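Local coordinates for azurocidin (Homo sapiens, PDB 1A7S), which binds heparin, kills many Gram-negative bacteria and attracts monocytes and fibroblasts as a neutrophil granule homologue of the serine proteases, at residues M37-C42 with L87-L92. Residues are numbered along the deposited sequence; the frame is centred on the assembly and turned at random. Where two conformers were deposited one is given.
Sequences MTAASC and LNDLML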
# COMPACT_ATOMS: atom_id res chain seq x y z
N MET A 37 1.73 -1.13 -6.95
CA MET A 37 2.28 0.08 -6.30
C MET A 37 2.49 -0.23 -4.80
O MET A 37 1.59 -0.74 -4.14
CB MET A 37 1.29 1.24 -6.44
CG MET A 37 1.75 2.51 -5.79
SD MET A 37 0.70 3.93 -6.21
CE MET A 37 -0.81 3.54 -5.31
N THR A 38 3.67 0.10 -4.32
CA THR A 38 4.07 -0.13 -2.94
C THR A 38 5.06 0.98 -2.54
O THR A 38 5.17 2.00 -3.24
CB THR A 38 4.67 -1.53 -2.79
OG1 THR A 38 4.90 -1.85 -1.43
CG2 THR A 38 5.89 -1.76 -3.59
N ALA A 39 5.64 0.81 -1.36
CA ALA A 39 6.62 1.77 -0.84
C ALA A 39 8.00 1.32 -1.19
O ALA A 39 8.38 0.15 -1.03
CB ALA A 39 6.45 1.88 0.67
N ALA A 40 8.86 2.27 -1.59
CA ALA A 40 10.28 2.00 -1.78
C ALA A 40 10.97 1.58 -0.48
O ALA A 40 11.94 0.78 -0.53
CB ALA A 40 11.01 3.16 -2.42
N SER A 41 10.47 2.06 0.63
CA SER A 41 11.04 1.71 1.92
C SER A 41 10.86 0.21 2.24
O SER A 41 11.52 -0.26 3.17
CB SER A 41 10.40 2.54 3.03
OG SER A 41 8.98 2.41 3.02
N CYS A 42 10.06 -0.50 1.50
CA CYS A 42 9.90 -1.96 1.64
C CYS A 42 11.06 -2.74 1.03
O CYS A 42 11.19 -3.92 1.25
CB CYS A 42 8.62 -2.40 1.00
SG CYS A 42 7.12 -1.88 1.84
N LEU A 87 11.49 10.51 1.77
CA LEU A 87 10.85 11.29 0.68
C LEU A 87 10.66 10.44 -0.58
O LEU A 87 11.55 9.61 -0.90
CB LEU A 87 11.76 12.45 0.27
CG LEU A 87 11.69 13.72 1.04
CD1 LEU A 87 12.62 14.71 0.35
CD2 LEU A 87 10.35 14.27 1.39
N ASN A 88 9.60 10.65 -1.27
CA ASN A 88 9.32 9.96 -2.51
C ASN A 88 9.29 8.48 -2.32
O ASN A 88 9.86 7.70 -3.07
CB ASN A 88 10.28 10.40 -3.58
CG ASN A 88 10.22 11.89 -3.95
OD1 ASN A 88 9.44 12.65 -3.45
ND2 ASN A 88 11.11 12.23 -4.89
N ASP A 89 8.59 8.06 -1.26
CA ASP A 89 8.52 6.66 -0.83
C ASP A 89 7.50 5.89 -1.63
O ASP A 89 6.38 5.64 -1.21
CB ASP A 89 8.27 6.57 0.66
CG ASP A 89 8.45 5.13 1.18
OD1 ASP A 89 8.87 4.29 0.34
OD2 ASP A 89 8.23 4.91 2.36
N LEU A 90 7.91 5.50 -2.83
CA LEU A 90 7.00 4.99 -3.84
C LEU A 90 7.80 4.06 -4.77
O LEU A 90 8.87 4.40 -5.26
CB LEU A 90 6.35 6.08 -4.60
CG LEU A 90 5.41 5.67 -5.80
CD1 LEU A 90 4.24 5.09 -5.22
CD2 LEU A 90 5.13 6.92 -6.64
N MET A 91 7.26 2.86 -4.97
CA MET A 91 7.90 1.89 -5.84
C MET A 91 6.85 1.20 -6.67
O MET A 91 5.81 0.83 -6.10
CB MET A 91 8.71 0.89 -5.02
CG MET A 91 9.49 -0.09 -5.95
SD MET A 91 10.78 -0.85 -5.20
CE MET A 91 11.97 0.40 -4.79
N LEU A 92 7.11 1.00 -7.93
CA LEU A 92 6.25 0.22 -8.80
C LEU A 92 6.96 -1.10 -9.12
O LEU A 92 8.11 -1.09 -9.54
CB LEU A 92 5.94 0.99 -10.11
CG LEU A 92 5.26 2.33 -9.88
CD1 LEU A 92 4.82 2.91 -11.26
CD2 LEU A 92 4.10 2.31 -8.96
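Asp-89 carries CG anti to its backbone N (chi1 -170°), and Ser-41 holds OG between its own N and carbonyl carbon (chi1 55°); together these torsions set the carboxylate against the start of the 3-10 turn 40-42. The two oxygens divide the work. OD2 takes the Ser-41 hydroxyl on its syn lone pair, with OG at 2.7 Å, while OD1 accepts the Ser-41 backbone N at 2.8 Å, also from the syn side but 22° out of the carboxylate plane. One residue thus grips both ends of the group and limits its rotation, and Ser-190 OG adds a second bond to OD2. The methyl of Ala-39 lies against OD1, its CB 3.4 Å away.

Beside this site Met-37 and Thr-38 pair with Met-91 and Leu-92 as antiparallel strands. Thr-38 and Met-91 form the hydrogen-bonded pair: Thr-38 N gives a bond of 2.9 Å to Met-91 O, and Met-91 N returns one of 2.8 Å to Thr-38 O. Thr-38 OG1 turns instead to Gly-27 O. On the face shared by Met-37 and Leu-92, Met-37 CG meets Leu-90 CD1 at 3.6 Å and Met-37 CB meets Leu-92 CD2 at 3.9 Å, a buried apolar layer that Val-188 and Trp-212 extend.

The example illustrates how paired barrel strands can lead, at their ends, into a polar site: this is the N-terminal barrel of the chymotrypsin fold, with Asp-89 at the position of the triad aspartate and Ser-41 where active family members carry the histidine of the catalytic triad.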